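PDB 5O95: ribosomal RNA small subunit methyltransferase E from Legionella pneumophila, which binds S-adenosyl-L-methionine and probably methylates N3 of a specific uridine in 16S rRNA of the assembled 30S subunit. Local coordinates for residues B[31-43]-B[54-66]. Residues are numbered along the deposited sequence; the frame is centred on the assembly and turned at random.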
loop_
_atom_site.group_PDB
_atom_site.type_symbol
_atom_site.label_atom_id
_atom_site.label_comp_id
_atom_site.label_asym_id
_atom_site.label_seq_id
_atom_site.Cartn_x
_atom_site.Cartn_y
_atom_site.Cartn_z
ATOM N N VAL B 31 -6.077 -20.836 16.687
ATOM C CA VAL B 31 -4.937 -21.010 17.590
ATOM C C VAL B 31 -4.458 -22.459 17.624
ATOM O O VAL B 31 -3.251 -22.733 17.582
ATOM C CB VAL B 31 -5.281 -20.495 18.997
ATOM C CG1 VAL B 31 -4.245 -20.986 20.004
ATOM C CG2 VAL B 31 -5.377 -18.993 19.013
ATOM N N GLY B 32 -5.381 -23.409 17.729
ATOM C CA GLY B 32 -5.012 -24.797 17.885
ATOM C C GLY B 32 -4.675 -25.482 16.574
ATOM O O GLY B 32 -3.769 -26.318 16.531
ATOM N N VAL B 33 -5.378 -25.130 15.495
ATOM C CA VAL B 33 -5.234 -25.838 14.227
ATOM C C VAL B 33 -4.365 -25.069 13.237
ATOM O O VAL B 33 -3.381 -25.610 12.723
ATOM C CB VAL B 33 -6.602 -26.204 13.619
ATOM C CG1 VAL B 33 -6.417 -26.898 12.275
ATOM C CG2 VAL B 33 -7.391 -27.086 14.579
ATOM N N VAL B 34 -4.726 -23.816 12.944
ATOM C CA VAL B 34 -3.964 -23.038 11.968
ATOM C C VAL B 34 -2.562 -22.737 12.488
ATOM O O VAL B 34 -1.564 -22.993 11.808
ATOM C CB VAL B 34 -4.718 -21.758 11.567
ATOM C CG1 VAL B 34 -3.871 -20.928 10.603
ATOM C CG2 VAL B 34 -6.057 -22.107 10.943
ATOM N N LEU B 35 -2.463 -22.181 13.695
ATOM C CA LEU B 35 -1.168 -21.847 14.273
ATOM C C LEU B 35 -0.513 -23.014 14.999
ATOM O O LEU B 35 0.675 -22.925 15.333
ATOM C CB LEU B 35 -1.302 -20.660 15.237
ATOM C CG LEU B 35 -1.839 -19.346 14.667
ATOM C CD1 LEU B 35 -1.897 -18.289 15.764
ATOM C CD2 LEU B 35 -1.007 -18.864 13.489
ATOM N N ARG B 36 -1.254 -24.089 15.271
ATOM C CA ARG B 36 -0.710 -25.296 15.904
ATOM C C ARG B 36 -0.065 -25.019 17.263
ATOM O O ARG B 36 0.930 -25.648 17.633
ATOM C CB ARG B 36 0.272 -26.027 14.992
ATOM C CG ARG B 36 -0.320 -26.450 13.699
ATOM C CD ARG B 36 0.680 -27.302 12.980
ATOM N NE ARG B 36 0.145 -27.837 11.745
ATOM C CZ ARG B 36 0.917 -28.296 10.774
ATOM N NH1 ARG B 36 2.230 -28.254 10.932
ATOM N NH2 ARG B 36 0.385 -28.779 9.661
ATOM N N MET B 37 -0.631 -24.090 18.021
ATOM C CA MET B 37 -0.032 -23.739 19.300
ATOM C C MET B 37 -0.325 -24.807 20.346
ATOM O O MET B 37 -1.314 -25.543 20.257
ATOM C CB MET B 37 -0.528 -22.377 19.773
ATOM C CG MET B 37 -0.177 -21.284 18.798
ATOM S SD MET B 37 -0.616 -19.651 19.352
ATOM C CE MET B 37 0.494 -19.475 20.752
ATOM N N GLU B 38 0.551 -24.889 21.344
ATOM C CA GLU B 38 0.538 -25.988 22.293
ATOM C C GLU B 38 0.381 -25.470 23.717
ATOM O O GLU B 38 0.617 -24.294 24.006
ATOM C CB GLU B 38 1.828 -26.812 22.186
ATOM C CG GLU B 38 2.224 -27.128 20.753
ATOM C CD GLU B 38 3.537 -27.873 20.660
ATOM O OE1 GLU B 38 3.914 -28.540 21.648
ATOM O OE2 GLU B 38 4.192 -27.785 19.601
ATOM N N GLN B 39 -0.023 -26.373 24.606
ATOM C CA GLN B 39 -0.131 -26.054 26.024
ATOM C C GLN B 39 1.143 -25.375 26.516
ATOM O O GLN B 39 2.253 -25.794 26.181
ATOM C CB GLN B 39 -0.372 -27.348 26.805
ATOM C CG GLN B 39 -0.330 -27.196 28.311
ATOM C CD GLN B 39 -0.832 -28.436 29.021
ATOM O OE1 GLN B 39 -1.421 -29.325 28.399
ATOM N NE2 GLN B 39 -0.601 -28.508 30.328
ATOM N N GLY B 40 0.976 -24.296 27.284
ATOM C CA GLY B 40 2.080 -23.537 27.828
ATOM C C GLY B 40 2.455 -22.292 27.046
ATOM O O GLY B 40 3.096 -21.394 27.605
ATOM N N GLU B 41 2.076 -22.207 25.772
ATOM C CA GLU B 41 2.438 -21.054 24.967
ATOM C C GLU B 41 1.616 -19.823 25.354
ATOM O O GLU B 41 0.481 -19.923 25.829
ATOM C CB GLU B 41 2.265 -21.366 23.478
ATOM C CG GLU B 41 3.147 -22.521 22.996
ATOM C CD GLU B 41 3.050 -22.743 21.491
ATOM O OE1 GLU B 41 3.120 -21.754 20.734
ATOM O OE2 GLU B 41 2.889 -23.910 21.076
ATOM N N GLN B 42 2.213 -18.653 25.142
ATOM C CA GLN B 42 1.616 -17.382 25.518
ATOM C C GLN B 42 0.776 -16.807 24.386
ATOM O O GLN B 42 1.072 -16.999 23.200
ATOM C CB GLN B 42 2.706 -16.375 25.878
ATOM C CG GLN B 42 3.602 -16.838 27.006
ATOM C CD GLN B 42 2.855 -16.898 28.317
ATOM O OE1 GLN B 42 2.087 -15.992 28.642
ATOM N NE2 GLN B 42 3.058 -17.973 29.071
ATOM N N LEU B 43 -0.256 -16.056 24.770
ATOM C CA LEU B 43 -1.119 -15.331 23.851
ATOM C C LEU B 43 -1.479 -14.002 24.488
ATOM O O LEU B 43 -1.574 -13.889 25.710
ATOM C CB LEU B 43 -2.473 -16.048 23.627
ATOM C CG LEU B 43 -2.543 -17.373 22.883
ATOM C CD1 LEU B 43 -3.946 -17.957 22.953
ATOM C CD2 LEU B 43 -2.145 -17.144 21.441
ATOM N N THR B 54 -3.081 -10.859 29.019
ATOM C CA THR B 54 -1.952 -11.767 28.891
ATOM C C THR B 54 -2.413 -13.139 29.329
ATOM O O THR B 54 -2.952 -13.290 30.434
ATOM C CB THR B 54 -0.782 -11.285 29.744
ATOM O OG1 THR B 54 -0.384 -9.988 29.304
ATOM C CG2 THR B 54 0.410 -12.235 29.607
ATOM N N ALA B 55 -2.234 -14.134 28.469
ATOM C CA ALA B 55 -2.825 -15.438 28.702
ATOM C C ALA B 55 -1.833 -16.515 28.302
ATOM O O ALA B 55 -0.865 -16.271 27.582
ATOM C CB ALA B 55 -4.144 -15.631 27.932
ATOM N N SER B 56 -2.082 -17.715 28.793
ATOM C CA SER B 56 -1.316 -18.870 28.377
ATOM C C SER B 56 -2.270 -20.017 28.109
ATOM O O SER B 56 -3.368 -20.097 28.679
ATOM C CB SER B 56 -0.274 -19.269 29.407
ATOM O OG SER B 56 -0.914 -19.614 30.611
ATOM N N ILE B 57 -1.842 -20.906 27.226
ATOM C CA ILE B 57 -2.686 -22.024 26.832
ATOM C C ILE B 57 -2.607 -23.085 27.916
ATOM O O ILE B 57 -1.531 -23.626 28.193
ATOM C CB ILE B 57 -2.268 -22.576 25.466
ATOM C CG1 ILE B 57 -2.471 -21.481 24.412
ATOM C CG2 ILE B 57 -3.085 -23.815 25.152
ATOM C CD1 ILE B 57 -2.273 -21.949 22.977
ATOM N N GLU B 58 -3.740 -23.351 28.560
ATOM C CA GLU B 58 -3.771 -24.324 29.640
ATOM C C GLU B 58 -4.086 -25.724 29.142
ATOM O O GLU B 58 -3.596 -26.706 29.711
ATOM C CB GLU B 58 -4.792 -23.902 30.698
ATOM C CG GLU B 58 -4.640 -24.649 32.013
ATOM C CD GLU B 58 -5.404 -23.998 33.146
ATOM O OE1 GLU B 58 -6.504 -24.492 33.477
ATOM O OE2 GLU B 58 -4.904 -22.989 33.694
ATOM N N ARG B 59 -4.866 -25.840 28.072
ATOM C CA ARG B 59 -5.287 -27.142 27.584
ATOM C C ARG B 59 -5.762 -26.990 26.148
ATOM O O ARG B 59 -6.467 -26.032 25.820
ATOM C CB ARG B 59 -6.408 -27.698 28.472
ATOM C CG ARG B 59 -7.169 -28.880 27.899
ATOM C CD ARG B 59 -7.989 -29.551 28.996
ATOM N NE ARG B 59 -8.482 -28.584 29.976
ATOM C CZ ARG B 59 -9.762 -28.264 30.142
ATOM N NH1 ARG B 59 -10.696 -28.845 29.400
ATOM N NH2 ARG B 59 -10.109 -27.367 31.060
ATOM N N VAL B 60 -5.348 -27.924 25.297
ATOM C CA VAL B 60 -5.808 -28.005 23.913
ATOM C C VAL B 60 -6.468 -29.365 23.748
ATOM O O VAL B 60 -5.782 -30.394 23.719
ATOM C CB VAL B 60 -4.669 -27.825 22.900
ATOM C CG1 VAL B 60 -5.206 -27.966 21.484
ATOM C CG2 VAL B 60 -3.998 -26.484 23.072
ATOM N N LYS B 61 -7.797 -29.377 23.653
ATOM C CA LYS B 61 -8.575 -30.599 23.452
ATOM C C LYS B 61 -9.192 -30.526 22.059
ATOM O O LYS B 61 -10.220 -29.873 21.859
ATOM C CB LYS B 61 -9.649 -30.744 24.527
ATOM C CG LYS B 61 -10.532 -31.970 24.345
ATOM C CD LYS B 61 -11.511 -32.141 25.495
ATOM C CE LYS B 61 -12.421 -33.339 25.257
ATOM N NZ LYS B 61 -13.410 -33.534 26.352
ATOM N N LYS B 62 -8.562 -31.205 21.098
ATOM C CA LYS B 62 -8.955 -31.149 19.684
ATOM C C LYS B 62 -8.895 -29.697 19.223
ATOM O O LYS B 62 -7.795 -29.117 19.223
ATOM C CB LYS B 62 -10.262 -31.911 19.427
ATOM C CG LYS B 62 -10.078 -33.414 19.269
ATOM C CD LYS B 62 -8.993 -33.730 18.243
ATOM C CE LYS B 62 -9.405 -33.330 16.832
ATOM N NZ LYS B 62 -10.338 -34.320 16.223
ATOM N N LYS B 63 -10.001 -29.080 18.815
ATOM C CA LYS B 63 -10.016 -27.670 18.446
ATOM C C LYS B 63 -10.510 -26.771 19.576
ATOM O O LYS B 63 -10.659 -25.562 19.372
ATOM C CB LYS B 63 -10.830 -27.449 17.171
ATOM C CG LYS B 63 -12.162 -28.184 17.133
ATOM C CD LYS B 63 -12.829 -28.008 15.769
ATOM C CE LYS B 63 -14.269 -28.485 15.779
ATOM N NZ LYS B 63 -15.004 -28.035 14.558
ATOM N N GLN B 64 -10.780 -27.336 20.752
ATOM C CA GLN B 64 -11.061 -26.528 21.926
ATOM C C GLN B 64 -9.742 -26.067 22.522
ATOM O O GLN B 64 -8.834 -26.878 22.739
ATOM C CB GLN B 64 -11.827 -27.334 22.969
ATOM C CG GLN B 64 -13.293 -27.559 22.661
ATOM C CD GLN B 64 -13.993 -28.299 23.789
ATOM O OE1 GLN B 64 -13.702 -29.465 24.051
ATOM N NE2 GLN B 64 -14.908 -27.618 24.473
ATOM N N VAL B 65 -9.629 -24.769 22.767
ATOM C CA VAL B 65 -8.453 -24.188 23.404
ATOM C C VAL B 65 -8.920 -23.466 24.663
ATOM O O VAL B 65 -9.761 -22.560 24.579
ATOM C CB VAL B 65 -7.714 -23.224 22.467
ATOM C CG1 VAL B 65 -6.476 -22.676 23.166
ATOM C CG2 VAL B 65 -7.325 -23.929 21.159
ATOM N N PHE B 66 -8.366 -23.854 25.820
ATOM C CA PHE B 66 -8.632 -23.196 27.097
ATOM C C PHE B 66 -7.404 -22.396 27.527
ATOM O O PHE B 66 -6.309 -22.948 27.627
ATOM C CB PHE B 66 -8.974 -24.226 28.178
ATOM C CG PHE B 66 -10.220 -25.002 27.885
ATOM C CD1 PHE B 66 -10.168 -26.156 27.119
ATOM C CD2 PHE B 66 -11.450 -24.570 28.358
ATOM C CE1 PHE B 66 -11.321 -26.868 26.832
ATOM C CE2 PHE B 66 -12.607 -25.287 28.084
ATOM C CZ PHE B 66 -12.542 -26.430 27.318
HETATM O O HOH W 1 -3.284 -29.642 26.230
#
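Gly40 N donates to Ile57 O over 2.7 Å, in the carbonyl plane, and Ile57 N returns a bond to Glu41 O at 2.9 Å, so both backbone polar groups of Ile57 are taken up by the 38-41 type II turn. Beyond them the chains pair as an antiparallel hairpin: Leu43 and Ala55 form a hydrogen-bonded pair, Gln42 and Ser56 a non-hydrogen-bonded one. With CG1 anti to its carbonyl carbon (chi1 -63°), Ile57 sends CD1 inward, where it lies 3.7 Å from Met37 CB and meets Val31 CG1 tip to tip. Leu43 crosses the same side chain, its CD1 4.1 Å from Ile57 CG1, while CG2 of Ile57 rests on the backbone of Glu38 and Gln39. On helix 25-34, Gly32 turns its backbone to Val65, whose CG2 lies 4.0 Å from Gly32 N. On the outer side the extended Gln39 chain lays its amide over the carbonyl oxygen of Glu58, with CD 3.3 Å from Glu58 O, and a water donates to Gln39 OE1 and accepts from Val60 N. A classic beta bulge sets Glu58 and Arg59 opposite Phe66, whose carbonyl oxygen accepts from both amides. Val31 and Leu43 also touch Ile9 of strand 8-10, placing this core within the small mixed sheet of the PUA-like domain. Buried Ile57 thus has its backbone N and O satisfied by the turn, leaving its side chain to tie helix to hairpin through purely apolar contacts.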